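Local atomic coordinates of NADH oxidoreductase (Mesorhizobium loti, PDB entry 3PI7), a protein that probably binds NADPH and acts as a quinone reductase-like oxidoreductase, pairing a GroES-like domain with a Rossmann fold. Residues R81-G87 / S115-A121; Y99-L103 / A128-P133; L225-M229 / A248-M253. One frame throughout, in Å; residues are numbered along the deposited sequence.

In the fold
Followed from the N terminus, the chain illustrates how long-range contacts tie loops and helices together within each part of a putative reductase. Contact 1 brings 115-121, in the loop between strands 107-111 and 123-127, back onto 81-87, which leads into strand 86-94. Before it closes, helix 98-103 opens contact 2, which closes only at 128-133, so the two cross along the chain. Both belong to the GroES-like part and reach the same mixed sheet, their centres about 17 Å apart. Contact 3 follows in series: it closes the helix-strand-helix stretch 221-232, 236-239 and 243-252 in the Rossmann fold, its centre about 39 Å from that of contact 1.

Contact 1: R81-G87 / S115-A121; sequences RPAGFEG and SNWGSWA. With GOL (glycerol), chain B.
Three backbone hydrogen bonds join the consecutive carbonyls of Pro82, Ala83 and Gly84 to the amides of 118-120: Gly118 N to Pro82 O, Trp120 N to Ala83 O and Ser119 N to Gly84 O, each 2.9 Å long. At the Arg81 end, the guanidinium lies flat on the Trp117 indole, with planes only 10° apart and centres 4.4 Å apart. Arg81 CD continues the stack over the six-membered ring, and NH1, still over the rim of the indole, donates to Asn116 O at 3.1 Å, a bond close to the guanidinium plane. A bend at chi2 (-64°) turns the arginine chain along this path. Water 1 accepts from NH1 and donates to Ser115 O, giving that nitrogen a second link to the loop. Pro82 CD packs against Trp117 CE3, while Pro82 CB meets the methyl of Ala121.

The pairing belongs to the GroES-like fold, where the approach to strand 86-94 meets the loop before strand 123-127. Further along, Gly84 has no side chain, and its CA packs directly on the indole face of Trp120, 3.5 Å from the centroid of the five-membered ring and beside Ser119. The indole is also held at its rim, since Trp120 NE1 bonds to Ser60 O. Ser119 OG, lying between its own backbone N and carbonyl carbon, donates from there to Glu86 O over 2.9 Å. A glycerol, probably from the crystallisation liquor, spans both segments: its O1 and O2 donate to Pro82 O and Gly84 O, and its O3 accepts from Asn116 N.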
loop_
_atom_site.group_PDB
_atom_site.type_symbol
_atom_site.label_atom_id
_atom_site.label_comp_id
_atom_site.label_asym_id
_atom_site.label_seq_id
_atom_site.Cartn_x
_atom_site.Cartn_y
_atom_site.Cartn_z
ATOM N N ARG A 81 15.289 22.628 22.838
ATOM C CA ARG A 81 16.109 21.455 23.075
ATOM C C ARG A 81 17.088 21.283 21.950
ATOM O O ARG A 81 16.769 21.615 20.812
ATOM C CB ARG A 81 15.251 20.168 23.198
ATOM C CG ARG A 81 14.237 20.247 24.291
ATOM C CD ARG A 81 14.858 20.373 25.672
ATOM N NE ARG A 81 13.773 20.437 26.650
ATOM C CZ ARG A 81 13.166 19.356 27.145
ATOM N NH1 ARG A 81 13.567 18.141 26.790
ATOM N NH2 ARG A 81 12.120 19.484 27.951
ATOM N N PRO A 82 18.247 20.698 22.238
ATOM C CA PRO A 82 19.185 20.367 21.164
ATOM C C PRO A 82 18.593 19.295 20.266
ATOM O O PRO A 82 17.952 18.329 20.737
ATOM C CB PRO A 82 20.385 19.762 21.929
ATOM C CG PRO A 82 20.272 20.311 23.315
ATOM C CD PRO A 82 18.791 20.286 23.550
ATOM N N ALA A 83 18.764 19.486 18.973
ATOM C CA ALA A 83 18.367 18.513 17.950
ATOM C C ALA A 83 19.514 17.463 17.799
ATOM O O ALA A 83 20.516 17.563 18.493
ATOM C CB ALA A 83 18.117 19.251 16.638
ATOM N N GLY A 84 19.343 16.495 16.895
ATOM C CA GLY A 84 20.349 15.481 16.614
ATOM C C GLY A 84 19.920 14.139 17.141
ATOM O O GLY A 84 19.701 13.959 18.347
ATOM N N PHE A 85 19.786 13.192 16.249
ATOM C CA PHE A 85 19.285 11.888 16.670
ATOM C C PHE A 85 20.370 10.909 17.050
ATOM O O PHE A 85 20.053 9.974 17.777
ATOM C CB PHE A 85 18.417 11.267 15.574
ATOM C CG PHE A 85 17.044 11.888 15.462
ATOM C CD1 PHE A 85 16.233 12.032 16.584
ATOM C CD2 PHE A 85 16.547 12.294 14.228
ATOM C CE1 PHE A 85 14.980 12.647 16.482
ATOM C CE2 PHE A 85 15.273 12.855 14.121
ATOM C CZ PHE A 85 14.506 13.045 15.251
ATOM N N GLU A 86 21.585 11.012 16.510
ATOM C CA GLU A 86 22.599 10.025 16.843
ATOM C C GLU A 86 24.001 10.600 16.962
ATOM O O GLU A 86 24.319 11.642 16.405
ATOM C CB GLU A 86 22.625 8.826 15.849
ATOM C CG GLU A 86 23.339 9.021 14.527
ATOM C CD GLU A 86 23.393 7.858 13.542
ATOM O OE1 GLU A 86 23.534 6.676 13.952
ATOM O OE2 GLU A 86 23.333 8.155 12.330
ATOM N N GLY A 87 24.862 9.830 17.601
ATOM C CA GLY A 87 26.259 10.197 17.678
ATOM C C GLY A 87 27.068 9.153 18.390
ATOM O O GLY A 87 26.623 8.007 18.600
ATOM N N SER A 115 14.261 11.213 23.742
ATOM C CA SER A 115 14.771 11.837 24.989
ATOM C C SER A 115 14.579 13.367 25.014
ATOM O O SER A 115 14.490 13.971 26.095
ATOM C CB SER A 115 16.265 11.554 25.154
ATOM O OG SER A 115 17.019 12.380 24.270
ATOM N N ASN A 116 14.526 13.986 23.822
ATOM C CA ASN A 116 14.414 15.431 23.668
ATOM C C ASN A 116 15.657 16.161 24.248
ATOM O O ASN A 116 15.574 17.322 24.632
ATOM C CB ASN A 116 13.100 15.956 24.253
ATOM C CG ASN A 116 11.938 15.606 23.347
ATOM O OD1 ASN A 116 12.024 15.787 22.126
ATOM N ND2 ASN A 116 10.817 15.152 23.934
ATOM N N TRP A 117 16.819 15.487 24.188
ATOM C CA TRP A 117 18.162 16.003 24.497
ATOM C C TRP A 117 19.070 15.433 23.435
ATOM O O TRP A 117 19.688 14.386 23.627
ATOM C CB TRP A 117 18.621 15.624 25.912
ATOM C CG TRP A 117 17.783 16.284 26.953
ATOM C CD1 TRP A 117 16.780 15.716 27.678
ATOM C CD2 TRP A 117 17.758 17.680 27.252
ATOM N NE1 TRP A 117 16.194 16.659 28.488
ATOM C CE2 TRP A 117 16.749 17.881 28.218
ATOM C CE3 TRP A 117 18.526 18.781 26.833
ATOM C CZ2 TRP A 117 16.483 19.131 28.765
ATOM C CZ3 TRP A 117 18.253 20.032 27.373
ATOM C CH2 TRP A 117 17.240 20.194 28.325
ATOM N N GLY A 118 19.083 16.109 22.299
ATOM C CA GLY A 118 19.758 15.647 21.096
ATOM C C GLY A 118 21.254 15.594 21.103
ATOM O O GLY A 118 21.914 16.189 21.955
ATOM N N SER A 119 21.798 14.979 20.052
ATOM C CA SER A 119 23.244 14.825 19.958
ATOM C C SER A 119 23.992 16.093 19.496
ATOM O O SER A 119 25.210 16.068 19.507
ATOM C CB SER A 119 23.567 13.688 19.001
ATOM O OG SER A 119 23.075 13.966 17.705
ATOM N N TRP A 120 23.311 17.144 19.028
ATOM C CA TRP A 120 23.980 18.370 18.525
ATOM C C TRP A 120 24.191 19.316 19.715
ATOM O O TRP A 120 23.632 20.416 19.810
ATOM C CB TRP A 120 23.189 19.022 17.384
ATOM C CG TRP A 120 23.037 18.150 16.175
ATOM C CD1 TRP A 120 23.577 16.913 15.965
ATOM C CD2 TRP A 120 22.261 18.447 15.024
ATOM N NE1 TRP A 120 23.175 16.421 14.756
ATOM C CE2 TRP A 120 22.377 17.345 14.145
ATOM C CE3 TRP A 120 21.480 19.540 14.644
ATOM C CZ2 TRP A 120 21.747 17.314 12.904
ATOM C CZ3 TRP A 120 20.858 19.509 13.400
ATOM C CH2 TRP A 120 20.958 18.388 12.573
ATOM N N ALA A 121 24.994 18.810 20.655
ATOM C CA ALA A 121 25.206 19.364 21.965
ATOM C C ALA A 121 26.415 18.737 22.571
ATOM O O ALA A 121 26.814 17.655 22.152
ATOM C CB ALA A 121 23.987 19.041 22.824
HETATM C C1 GOL B . 15.043 15.827 20.131
HETATM O O1 GOL B . 15.631 17.082 20.062
HETATM C C2 GOL B . 15.924 14.712 19.586
HETATM O O2 GOL B . 17.112 15.278 19.036
HETATM C C3 GOL B . 16.033 13.797 20.769
HETATM O O3 GOL B . 14.656 13.301 21.027
HETATM O O HOH W 1 12.792 15.702 28.241
#

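Contact 2: Y99-L103 / A128-P133; sequences YAKSL and AAACIP
The Tyr99 ring carries the methyl of Ala128 on one face, with Ala128 CB 3.7 Å from the ring centroid and 15° off its normal, a CH-pi contact over the ring face. At the edge, in the ring plane, water 2 meets the phenol and donates to Cys131 O at 2.7 Å, bridging helix 98-103 to strand 131-133. The tyrosine reaches across because CG stands anti to the backbone N (chi1 -167°), which carries the ring along the 3-10 turn at Ala128 and Ala129. There Tyr99 CE2 comes within 3.8 Å of Ala129 CB.

One helical turn later, Leu103 divides its two methyls between partners. CD1 lies 3.8 Å from Ala128 CB and also touches Cys131 CB, while CD2 meets Pro133 CG at 3.7 Å, the two side chains crossing at about a right angle. Ala128 CB thus meets the tyrosine face and the leucine methyl in directions roughly perpendicular to each other, with Ala100 CB a little farther off. Behind this layer, Ala100 and Cys131 both rest on Val52 of strand 51-56, which places the short helix against the mixed sheet of the GroES-like domain. Ile132 turns instead to helix 298-313. The direct contact of the helix with the turn and strand is mostly apolar, without a direct hydrogen bond between the segments, so it probably rests mainly on shape fit, and its polar link is made through solvent.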
loop_
_atom_site.group_PDB
_atom_site.type_symbol
_atom_site.label_atom_id
_atom_site.label_comp_id
_atom_site.label_asym_id
_atom_site.label_seq_id
_atom_site.Cartn_x
_atom_site.Cartn_y
_atom_site.Cartn_z
ATOM N N TYR A 99 20.998 -1.006 34.258
ATOM C CA TYR A 99 21.456 -0.917 32.861
ATOM C C TYR A 99 22.174 0.424 32.638
ATOM O O TYR A 99 23.275 0.443 32.083
ATOM C CB TYR A 99 20.241 -1.040 31.920
ATOM C CG TYR A 99 20.493 -1.273 30.443
ATOM C CD1 TYR A 99 21.780 -1.310 29.927
ATOM C CD2 TYR A 99 19.431 -1.463 29.561
ATOM C CE1 TYR A 99 22.009 -1.538 28.566
ATOM C CE2 TYR A 99 19.645 -1.666 28.204
ATOM C CZ TYR A 99 20.932 -1.682 27.705
ATOM O OH TYR A 99 21.097 -1.921 26.366
ATOM N N ALA A 100 21.548 1.541 33.081
ATOM C CA ALA A 100 22.128 2.881 32.909
ATOM C C ALA A 100 23.423 2.995 33.717
ATOM O O ALA A 100 24.442 3.410 33.172
ATOM C CB ALA A 100 21.125 3.947 33.342
ATOM N N LYS A 101 23.415 2.564 34.995
ATOM C CA LYS A 101 24.616 2.669 35.844
ATOM C C LYS A 101 25.792 1.846 35.318
ATOM O O LYS A 101 26.935 2.317 35.389
ATOM C CB LYS A 101 24.309 2.264 37.300
ATOM C CG LYS A 101 23.489 3.284 38.075
ATOM C CD LYS A 101 24.220 4.626 38.241
ATOM C CE LYS A 101 23.464 5.590 39.130
ATOM N NZ LYS A 101 23.911 6.989 38.910
ATOM N N SER A 102 25.532 0.672 34.739
ATOM C CA SER A 102 26.581 -0.203 34.224
ATOM C C SER A 102 27.252 0.344 32.981
ATOM O O SER A 102 28.364 -0.076 32.645
ATOM C CB SER A 102 26.017 -1.594 33.923
ATOM O OG SER A 102 25.654 -2.199 35.154
ATOM N N LEU A 103 26.585 1.276 32.296
ATOM C CA LEU A 103 27.152 1.854 31.080
ATOM C C LEU A 103 28.066 3.026 31.381
ATOM O O LEU A 103 28.769 3.477 30.485
ATOM C CB LEU A 103 26.040 2.295 30.134
ATOM C CG LEU A 103 25.220 1.206 29.434
ATOM C CD1 LEU A 103 24.136 1.865 28.550
ATOM C CD2 LEU A 103 26.123 0.284 28.557
ATOM N N ALA A 128 19.368 3.892 28.019
ATOM C CA ALA A 128 20.484 2.928 28.083
ATOM C C ALA A 128 20.352 1.923 26.935
ATOM O O ALA A 128 21.343 1.586 26.247
ATOM C CB ALA A 128 20.481 2.217 29.427
ATOM N N ALA A 129 19.103 1.516 26.666
ATOM C CA ALA A 129 18.776 0.541 25.613
ATOM C C ALA A 129 19.053 1.058 24.218
ATOM O O ALA A 129 19.046 0.269 23.273
ATOM C CB ALA A 129 17.312 0.133 25.731
ATOM N N ALA A 130 19.313 2.379 24.061
ATOM C CA ALA A 130 19.550 2.949 22.734
ATOM C C ALA A 130 21.049 3.192 22.511
ATOM O O ALA A 130 21.442 3.923 21.597
ATOM C CB ALA A 130 18.771 4.238 22.589
ATOM N N CYS A 131 21.885 2.591 23.378
ATOM C CA CYS A 131 23.330 2.730 23.303
ATOM C C CYS A 131 23.972 1.469 22.909
ATOM O O CYS A 131 23.540 0.401 23.322
ATOM C CB CYS A 131 23.891 3.210 24.633
ATOM S SG CYS A 131 23.311 4.848 25.100
ATOM N N ILE A 132 25.048 1.584 22.144
ATOM C CA ILE A 132 25.813 0.401 21.767
ATOM C C ILE A 132 27.218 0.607 22.268
ATOM O O ILE A 132 27.935 1.428 21.687
ATOM C CB ILE A 132 25.799 0.138 20.232
ATOM C CG1 ILE A 132 24.379 -0.052 19.667
ATOM C CG2 ILE A 132 26.756 -0.999 19.855
ATOM C CD1 ILE A 132 24.328 -0.086 18.124
ATOM N N PRO A 133 27.642 -0.087 23.346
ATOM C CA PRO A 133 29.024 0.068 23.792
ATOM C C PRO A 133 29.933 -0.384 22.667
ATOM O O PRO A 133 29.719 -1.437 22.048
ATOM C CB PRO A 133 29.111 -0.817 25.033
ATOM C CG PRO A 133 27.668 -1.020 25.473
ATOM C CD PRO A 133 26.923 -1.081 24.163
HETATM O O HOH W 2 23.359 -1.382 25.392
#

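Contact 3: L225-M229 / A248-M253; sequences LREVM and AIFNAM
Ala252 is the focus of the packing, its methyl touched by three side chains of helix 221-232. Leu225 CG approaches to 3.9 Å from Ala252 CB, Met229 CG to 3.8 Å, and the guanidinium of Arg226 presents one face to the same methyl. Leu225 also sends CD2 to Ala248 and Ile249, crossing the isoleucine at about a right angle. Met229 is a selenomethionine, as is Met253; its chi1 and the bend at chi2 (-58°) place the selenium near Met253 CG, at least in the given one of two Met253 conformers.

At one edge of this apolar layer are polar contacts, all tentative because they belong to one of two Arg226 conformers. Arg226 NH2 donates to Asn251 OD1 in a short, bent bond (2.6 Å, 135° at the hydrogen), and the amide stands nearly perpendicular to the guanidinium. From NH1, water 3, weakly held there, leads to Ala252 O, and water 4 to Asn251 O.

This is neighbouring-helix packing on one side of a Rossmann sheet, strand 236-239 joining the two helices in sequence. The axes of the short segments 225-229 and 248-252 approach to 9.8 Å and cross at -43°. Farther out, the sheet supports the inner side chains: Met229 rests on Ile193 and Val169, and Ile249 touches Val169, Thr195 and Phe237. At the C-terminal end of helix 243-252, Lys283 NZ bonds to the carbonyls of Phe250 and Met253, while Gln277 NE2 bonds to Asn251 O.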
loop_
_atom_site.group_PDB
_atom_site.type_symbol
_atom_site.label_atom_id
_atom_site.label_comp_id
_atom_site.label_asym_id
_atom_site.label_seq_id
_atom_site.Cartn_x
_atom_site.Cartn_y
_atom_site.Cartn_z
ATOM N N LEU A 225 13.417 2.977 -17.832
ATOM C CA LEU A 225 12.849 2.361 -16.638
ATOM C C LEU A 225 12.091 1.075 -16.979
ATOM O O LEU A 225 12.377 0.034 -16.372
ATOM C CB LEU A 225 11.946 3.386 -15.934
ATOM C CG LEU A 225 11.180 2.973 -14.688
ATOM C CD1 LEU A 225 12.115 2.459 -13.600
ATOM C CD2 LEU A 225 10.370 4.112 -14.206
ATOM N N ARG A 226 11.151 1.133 -17.957
ATOM C CA ARG A 226 10.369 -0.031 -18.364
ATOM C C ARG A 226 11.264 -1.131 -18.918
ATOM O O ARG A 226 11.007 -2.301 -18.638
ATOM C CB ARG A 226 9.277 0.355 -19.375
ATOM C CG ARG A 226 8.307 1.340 -18.750
ATOM C CD ARG A 226 7.012 1.546 -19.499
ATOM N NE ARG A 226 6.127 2.388 -18.693
ATOM C CZ ARG A 226 5.313 1.932 -17.746
ATOM N NH1 ARG A 226 5.218 0.628 -17.510
ATOM N NH2 ARG A 226 4.576 2.774 -17.039
ATOM N N GLU A 227 12.329 -0.776 -19.648
ATOM C CA GLU A 227 13.252 -1.789 -20.182
ATOM C C GLU A 227 13.957 -2.492 -19.042
ATOM O O GLU A 227 14.052 -3.717 -19.035
ATOM C CB GLU A 227 14.269 -1.151 -21.132
ATOM C CG GLU A 227 13.688 -0.752 -22.486
ATOM C CD GLU A 227 14.655 0.024 -23.356
ATOM O OE1 GLU A 227 15.878 -0.071 -23.118
ATOM O OE2 GLU A 227 14.195 0.675 -24.322
ATOM N N VAL A 228 14.379 -1.731 -18.038
ATOM C CA VAL A 228 15.085 -2.322 -16.885
ATOM C C VAL A 228 14.112 -3.183 -16.050
ATOM O O VAL A 228 14.489 -4.260 -15.587
ATOM C CB VAL A 228 15.771 -1.214 -16.036
ATOM C CG1 VAL A 228 16.399 -1.817 -14.774
ATOM C CG2 VAL A 228 16.841 -0.504 -16.877
HETATM N N MSE A 229 12.882 -2.694 -15.815
HETATM C CA MSE A 229 11.904 -3.474 -15.061
HETATM C C MSE A 229 11.607 -4.782 -15.750
HETATM O O MSE A 229 11.487 -5.784 -15.075
HETATM C CB MSE A 229 10.575 -2.713 -14.878
HETATM C CG MSE A 229 10.716 -1.473 -14.073
HETATM SE SE MSE A 229 11.409 -1.698 -12.323
HETATM C CE MSE A 229 13.250 -1.106 -12.640
ATOM N N ALA A 248 6.137 6.684 -10.862
ATOM C CA ALA A 248 6.564 6.118 -12.147
ATOM C C ALA A 248 7.229 4.780 -11.955
ATOM O O ALA A 248 6.945 3.833 -12.694
ATOM C CB ALA A 248 7.521 7.076 -12.845
ATOM N N ILE A 249 8.125 4.680 -10.951
ATOM C CA ILE A 249 8.827 3.424 -10.694
ATOM C C ILE A 249 7.810 2.338 -10.337
ATOM O O ILE A 249 7.803 1.298 -10.948
ATOM C CB ILE A 249 9.871 3.629 -9.575
ATOM C CG1 ILE A 249 11.042 4.492 -10.108
ATOM C CG2 ILE A 249 10.368 2.266 -9.033
ATOM C CD1 ILE A 249 11.964 4.963 -8.996
ATOM N N PHE A 250 6.959 2.594 -9.332
ATOM C CA PHE A 250 5.951 1.646 -8.913
ATOM C C PHE A 250 5.093 1.183 -10.084
ATOM O O PHE A 250 4.858 -0.012 -10.251
ATOM C CB PHE A 250 5.080 2.288 -7.844
ATOM C CG PHE A 250 4.019 1.363 -7.303
ATOM C CD1 PHE A 250 4.371 0.203 -6.612
ATOM C CD2 PHE A 250 2.666 1.691 -7.410
ATOM C CE1 PHE A 250 3.394 -0.621 -6.056
ATOM C CE2 PHE A 250 1.688 0.877 -6.839
ATOM C CZ PHE A 250 2.061 -0.273 -6.163
ATOM N N ASN A 251 4.646 2.127 -10.912
ATOM C CA ASN A 251 3.821 1.826 -12.070
ATOM C C ASN A 251 4.507 0.848 -13.043
ATOM O O ASN A 251 3.849 -0.027 -13.617
ATOM C CB ASN A 251 3.513 3.132 -12.794
ATOM C CG ASN A 251 2.528 2.993 -13.927
ATOM O OD1 ASN A 251 2.868 3.174 -15.101
ATOM N ND2 ASN A 251 1.319 2.627 -13.602
ATOM N N ALA A 252 5.828 0.982 -13.220
ATOM C CA ALA A 252 6.591 0.168 -14.171
ATOM C C ALA A 252 6.996 -1.184 -13.589
ATOM O O ALA A 252 7.418 -2.071 -14.346
ATOM C CB ALA A 252 7.840 0.918 -14.626
HETATM N N MSE A 253 6.884 -1.349 -12.264
HETATM C CA MSE A 253 7.341 -2.600 -11.687
HETATM C C MSE A 253 6.409 -3.769 -12.014
HETATM O O MSE A 253 5.209 -3.576 -12.317
HETATM C CB MSE A 253 7.538 -2.463 -10.177
HETATM C CG MSE A 253 8.768 -1.689 -9.827
HETATM SE SE MSE A 253 8.703 -1.335 -7.958
HETATM C CE MSE A 253 9.496 -3.069 -7.306
HETATM O O HOH W 3 7.241 -1.669 -17.140
HETATM O O HOH W 4 3.037 -1.353 -16.048
#